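Side-chain contacts in putative aldehyde dehydrogenase (Burkholderia cenocepacia, PDB 4YWE), which probably oxidises aldehydes with NAD or NADP as electron acceptor, and binds calcium and magnesium ions: residues A[338-341]-A[342-346]; A[383-387]-A[388-392]; A[67-70]-A[71-75]. One frame throughout, in Å; residues are numbered along the deposited sequence.

Contact 1. Residues A[338-341]-A[342-346]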
# COMPACT_ATOMS: atom_id res chain seq x y z
N GLN A 338 0.82 -16.55 44.80
CA GLN A 338 1.85 -16.16 45.76
C GLN A 338 2.61 -14.93 45.27
O GLN A 338 3.02 -14.09 46.06
CB GLN A 338 2.82 -17.32 46.01
CG GLN A 338 3.90 -17.03 47.04
CD GLN A 338 3.34 -16.86 48.44
OE1 GLN A 338 3.61 -15.86 49.10
NE2 GLN A 338 2.56 -17.83 48.89
N ARG A 339 2.80 -14.85 43.96
CA ARG A 339 3.50 -13.72 43.36
C ARG A 339 2.73 -12.42 43.58
O ARG A 339 3.33 -11.38 43.86
CB ARG A 339 3.72 -13.96 41.86
CG ARG A 339 4.35 -12.78 41.13
CD ARG A 339 4.59 -13.10 39.67
NE ARG A 339 5.15 -11.95 38.95
CZ ARG A 339 6.44 -11.65 38.93
NH1 ARG A 339 7.32 -12.41 39.57
NH2 ARG A 339 6.86 -10.59 38.25
N VAL A 340 1.41 -12.48 43.44
CA VAL A 340 0.56 -11.32 43.68
C VAL A 340 0.60 -10.95 45.16
O VAL A 340 0.63 -9.77 45.51
CB VAL A 340 -0.89 -11.58 43.21
CG1 VAL A 340 -1.79 -10.40 43.56
CG2 VAL A 340 -0.92 -11.86 41.72
N TRP A 341 0.59 -11.96 46.02
CA TRP A 341 0.68 -11.75 47.46
C TRP A 341 1.95 -11.00 47.85
O TRP A 341 1.93 -10.15 48.74
CB TRP A 341 0.62 -13.09 48.21
CG TRP A 341 -0.74 -13.70 48.27
CD1 TRP A 341 -1.93 -13.09 47.98
CD2 TRP A 341 -1.06 -15.05 48.64
NE1 TRP A 341 -2.97 -13.98 48.16
CE2 TRP A 341 -2.46 -15.18 48.56
CE3 TRP A 341 -0.30 -16.15 49.04
CZ2 TRP A 341 -3.11 -16.38 48.86
CZ3 TRP A 341 -0.95 -17.34 49.33
CH2 TRP A 341 -2.34 -17.44 49.24
N ASP A 342 3.05 -11.33 47.18
CA ASP A 342 4.34 -10.71 47.48
C ASP A 342 4.35 -9.24 47.10
O ASP A 342 4.94 -8.41 47.79
CB ASP A 342 5.47 -11.46 46.77
CG ASP A 342 5.63 -12.88 47.28
OD1 ASP A 342 5.07 -13.20 48.34
OD2 ASP A 342 6.33 -13.67 46.61
N PHE A 343 3.70 -8.91 45.99
CA PHE A 343 3.55 -7.52 45.57
C PHE A 343 2.75 -6.72 46.59
O PHE A 343 3.17 -5.64 47.02
CB PHE A 343 2.87 -7.43 44.20
CG PHE A 343 3.82 -7.51 43.04
CD1 PHE A 343 4.50 -6.38 42.61
CD2 PHE A 343 4.01 -8.70 42.37
CE1 PHE A 343 5.37 -6.45 41.54
CE2 PHE A 343 4.88 -8.77 41.29
CZ PHE A 343 5.56 -7.65 40.88
N LEU A 344 1.61 -7.27 46.99
CA LEU A 344 0.71 -6.59 47.92
C LEU A 344 1.31 -6.45 49.31
O LEU A 344 1.11 -5.44 49.98
CB LEU A 344 -0.63 -7.33 48.00
CG LEU A 344 -1.43 -7.39 46.70
CD1 LEU A 344 -2.73 -8.16 46.89
CD2 LEU A 344 -1.72 -5.99 46.18
N SER A 345 2.06 -7.47 49.74
CA SER A 345 2.68 -7.45 51.06
C SER A 345 3.83 -6.45 51.11
O SER A 345 4.02 -5.76 52.11
CB SER A 345 3.18 -8.84 51.45
OG SER A 345 4.20 -9.29 50.57
N ASP A 346 4.61 -6.38 50.04
CA ASP A 346 5.70 -5.42 49.94
C ASP A 346 5.17 -3.99 49.94
O ASP A 346 5.75 -3.10 50.56
CB ASP A 346 6.54 -5.66 48.69
CG ASP A 346 7.41 -6.90 48.79
OD1 ASP A 346 7.72 -7.32 49.93
OD2 ASP A 346 7.78 -7.46 47.74
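Asp342 donates its backbone N to Gln338 O at 3.0 Å, one turn back along helix 334-349. Its CG lies beside its own backbone N (chi1 -65°), which brings the carboxylate over the same turn and puts Asp342 CG 3.1 Å from Gln338 O. Trp341 O receives Ser345 N at 2.9 Å, while the indole is directed away from the following turn and packs on Gln371. Phe343 lies alongside Arg339, the two side chains leaving the helix in the same direction. The aliphatic part of Arg339 is fully extended, with CG anti to the backbone N (chi1 176°), which carries the guanidinium out to the level of the ring. CE2 of Phe343 then lies over one face of that group, towards its rim, 4.0 Å from Arg339 NE, with the two planes 73° apart. Arg339 O approaches the ring edge, 3.1 Å from Phe343 CD2, and also accepts from Phe343 N at 3.3 Å. Val340 CG1 meets Leu344 CD1 at 4.1 Å, both residues also packing on Val394 of strand 394-400. The ring takes a cation on its pi system from Arg384, while Arg339 meets only its edge, which would probably help to hold the guanidinium in place without a cation-pi contact.

Contact 2. Residues A[383-387]-A[388-392]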
# COMPACT_ATOMS: atom_id res chain seq x y z
N HIS A 383 8.55 2.82 42.66
CA HIS A 383 8.29 1.62 43.44
C HIS A 383 8.04 0.43 42.52
O HIS A 383 7.54 0.58 41.41
CB HIS A 383 7.09 1.84 44.38
CG HIS A 383 6.94 0.76 45.41
ND1 HIS A 383 6.21 -0.38 45.19
CD2 HIS A 383 7.42 0.67 46.67
CE1 HIS A 383 6.25 -1.15 46.27
NE2 HIS A 383 6.98 -0.53 47.18
N ARG A 384 8.40 -0.76 43.00
CA ARG A 384 8.27 -1.99 42.23
C ARG A 384 6.83 -2.24 41.77
O ARG A 384 6.60 -2.82 40.71
CB ARG A 384 8.78 -3.18 43.05
CG ARG A 384 8.56 -4.54 42.41
CD ARG A 384 9.31 -5.64 43.16
NE ARG A 384 9.18 -6.94 42.51
CZ ARG A 384 8.27 -7.85 42.83
NH1 ARG A 384 7.41 -7.61 43.81
NH2 ARG A 384 8.23 -9.00 42.18
N LEU A 385 5.87 -1.79 42.58
CA LEU A 385 4.46 -1.95 42.25
C LEU A 385 4.10 -1.20 40.97
O LEU A 385 3.22 -1.63 40.22
CB LEU A 385 3.58 -1.46 43.40
CG LEU A 385 2.07 -1.66 43.26
CD1 LEU A 385 1.74 -3.14 43.20
CD2 LEU A 385 1.32 -0.98 44.38
N ALA A 386 4.79 -0.09 40.71
CA ALA A 386 4.49 0.74 39.55
C ALA A 386 5.49 0.53 38.42
O ALA A 386 5.39 1.18 37.37
CB ALA A 386 4.46 2.21 39.96
N GLN A 387 6.44 -0.37 38.62
CA GLN A 387 7.49 -0.60 37.64
C GLN A 387 7.44 -2.01 37.04
O GLN A 387 7.71 -2.20 35.86
CB GLN A 387 8.87 -0.36 38.27
CG GLN A 387 9.21 1.11 38.48
CD GLN A 387 9.55 1.82 37.18
OE1 GLN A 387 10.05 1.20 36.24
NE2 GLN A 387 9.29 3.12 37.13
N GLU A 388 7.08 -2.99 37.87
CA GLU A 388 7.08 -4.38 37.43
C GLU A 388 5.67 -4.92 37.23
O GLU A 388 4.73 -4.49 37.90
CB GLU A 388 7.84 -5.26 38.43
CG GLU A 388 9.30 -4.87 38.61
CD GLU A 388 10.04 -5.80 39.54
OE1 GLU A 388 9.46 -6.82 39.96
OE2 GLU A 388 11.22 -5.51 39.86
N GLU A 389 5.53 -5.86 36.30
CA GLU A 389 4.23 -6.46 36.00
C GLU A 389 3.79 -7.41 37.11
O GLU A 389 4.54 -8.31 37.50
CB GLU A 389 4.28 -7.20 34.66
CG GLU A 389 2.93 -7.75 34.21
CD GLU A 389 2.98 -8.34 32.81
OE1 GLU A 389 3.81 -9.25 32.57
OE2 GLU A 389 2.19 -7.90 31.95
N VAL A 390 2.58 -7.21 37.61
CA VAL A 390 2.05 -8.03 38.69
C VAL A 390 1.35 -9.26 38.13
O VAL A 390 1.44 -10.35 38.70
CB VAL A 390 1.08 -7.21 39.57
CG1 VAL A 390 0.49 -8.08 40.67
CG2 VAL A 390 1.80 -6.01 40.16
N PHE A 391 0.66 -9.08 37.00
CA PHE A 391 -0.19 -10.11 36.41
C PHE A 391 -1.24 -10.56 37.41
O PHE A 391 -1.52 -11.74 37.57
CB PHE A 391 0.64 -11.30 35.92
CG PHE A 391 0.37 -11.67 34.49
CD1 PHE A 391 0.65 -10.77 33.47
CD2 PHE A 391 -0.16 -12.90 34.16
CE1 PHE A 391 0.41 -11.10 32.15
CE2 PHE A 391 -0.40 -13.24 32.84
CZ PHE A 391 -0.12 -12.34 31.83
N GLY A 392 -1.82 -9.57 38.09
CA GLY A 392 -2.93 -9.79 39.00
C GLY A 392 -3.89 -8.63 38.91
O GLY A 392 -3.62 -7.65 38.22
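Residues 384-387 form a single weakly bonded helical turn, closed where Glu388 N donates to Arg384 O at 2.9 Å (163° at the hydrogen), after which the chain leaves as a loop. The same two residues are joined by their side chains. Arg384 runs out extended, and Glu388, with CG anti to its own carbonyl carbon (chi1 -60°), reaches back across it, so that the carboxylate is brought against the middle of the arginine chain. Glu388 OE1 lies 2.6 Å from Arg384 NE in a salt bridge whose hydrogen bond is weak because it is sharply bent, and the carboxylate stands 84° from the guanidinium plane. The CD of Glu388 also rests 3.5 Å from Arg384 CG. On the buried side, Leu385 CD1 touches Val390 CG2 at 4.2 Å, with Val390 also against Phe343 of helix 334-349 and Leu385 against Val394.

At the start of the turn His383 is the N-cap: its ND1 accepts Leu385 N at 3.0 Å. NE2 bonds to Asp350 OD2, consistent with a ring that is protonated at NE2. Lys260 NZ bridges the exit, bonding to both Leu385 O and Glu388 O, while Glu389 OE2 takes Gly259 N. The sequence from Glu388 to Gly392 matches the Glu-Glu-hydrophobic-Phe-Gly signature of aldehyde dehydrogenases, a loop that in relatives borders the nicotinamide end of the cofactor site; here a capped helical turn leads into it.

Contact 3. Residues A[67-70]-A[71-75]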
# COMPACT_ATOMS: atom_id res chain seq x y z
N GLY A 67 0.89 -26.44 1.07
CA GLY A 67 1.68 -25.50 0.30
C GLY A 67 1.24 -25.40 -1.15
O GLY A 67 1.46 -24.38 -1.80
N ALA A 68 0.61 -26.46 -1.64
CA ALA A 68 0.09 -26.47 -3.01
C ALA A 68 -1.19 -25.65 -3.11
O ALA A 68 -1.59 -25.24 -4.20
CB ALA A 68 -0.15 -27.90 -3.47
N ALA A 69 -1.83 -25.42 -1.97
CA ALA A 69 -3.08 -24.68 -1.92
C ALA A 69 -2.86 -23.20 -2.24
O ALA A 69 -1.88 -22.59 -1.80
CB ALA A 69 -3.73 -24.83 -0.55
N SER A 70 -3.78 -22.63 -3.02
CA SER A 70 -3.73 -21.21 -3.33
C SER A 70 -4.16 -20.40 -2.12
O SER A 70 -4.70 -20.95 -1.16
CB SER A 70 -4.62 -20.89 -4.53
OG SER A 70 -5.99 -21.03 -4.19
N ALA A 71 -3.93 -19.09 -2.17
CA ALA A 71 -4.31 -18.21 -1.08
C ALA A 71 -5.81 -18.25 -0.82
O ALA A 71 -6.26 -18.38 0.32
CB ALA A 71 -3.86 -16.79 -1.37
N ALA A 72 -6.59 -18.14 -1.90
CA ALA A 72 -8.05 -18.17 -1.81
C ALA A 72 -8.54 -19.48 -1.21
O ALA A 72 -9.51 -19.51 -0.45
CB ALA A 72 -8.67 -17.93 -3.17
N GLU A 73 -7.87 -20.58 -1.56
CA GLU A 73 -8.22 -21.89 -1.02
C GLU A 73 -7.94 -21.96 0.48
O GLU A 73 -8.71 -22.55 1.23
CB GLU A 73 -7.46 -22.99 -1.76
CG GLU A 73 -8.01 -23.30 -3.14
CD GLU A 73 -7.11 -24.22 -3.95
OE1 GLU A 73 -5.94 -24.42 -3.55
OE2 GLU A 73 -7.57 -24.75 -4.98
N ARG A 74 -6.83 -21.35 0.90
CA ARG A 74 -6.50 -21.30 2.32
C ARG A 74 -7.53 -20.46 3.08
O ARG A 74 -7.89 -20.78 4.21
CB ARG A 74 -5.10 -20.72 2.54
CG ARG A 74 -3.98 -21.54 1.94
CD ARG A 74 -2.64 -21.15 2.55
NE ARG A 74 -2.38 -19.72 2.44
CZ ARG A 74 -1.75 -19.15 1.42
NH1 ARG A 74 -1.31 -19.89 0.41
NH2 ARG A 74 -1.56 -17.84 1.40
N GLY A 75 -7.99 -19.39 2.44
CA GLY A 75 -8.98 -18.51 3.03
C GLY A 75 -10.28 -19.22 3.35
O GLY A 75 -10.83 -19.06 4.44
O HOH W 1 -4.28 -24.90 -5.68
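Ser70 and Glu73 form a capping box at the N-terminal end of helix 71-87, each side chain taking up the other residue's backbone N-H. Glu73 OE1 accepts Ser70 N at 2.9 Å in a nearly straight bond (162°), the donor coming from above the carboxylate plane. In return Ser70 OG accepts Glu73 N at the longer distance of 3.3 Å. The hydroxyl sits between the backbone N and the carbonyl carbon (chi1 69°), which turns OG over the first turn of the helix, where Glu73 CG also packs against it. The carbonyl of Ser70 starts the regular helical bonding by receiving Arg74 N at 3.0 Å.

Around the cap, Ala69 CB lies 3.7 Å from Glu73 OE1 and touches the aliphatic CG of Arg74. The arginine chain bends at chi3 (-54°) and lays one face of its guanidinium over Ala71 CA, with NH2 held by Ala173 O. Farther out, Ser70 packs on Tyr135, and Ala71 on Pro134, both of a second subunit, while Ala72 meets Arg116 of a third; the cap thus lies at the junction of subunits. A water ties it back to the preceding turn, donating to Ala68 O at 3.1 Å and to Glu73 OE1 at 2.7 Å.

In the fold
From the N terminus, contact 3 comes first, between helices 65-68 and 71-87. Contact 1 follows within helix 334-349, between strands 318-319 and 354-360 of a beta-alpha-beta unit, and contact 2 lies between strands 374-376 and 394-400. Each is local: contact 1 lies along successive turns of a helix, contact 2 closes a short helical turn, and contact 3 caps a helix start; none nest or cross. Contacts 1 and 2, with centres 10 Å apart, touch directly, joining helix 334-349 to helix 384-387 and the loop that leads into strand 394-400. Contact 3, where neighbouring subunits meet, stands on the opposite side of the chain's centre, about 50 Å from contact 1 between centres.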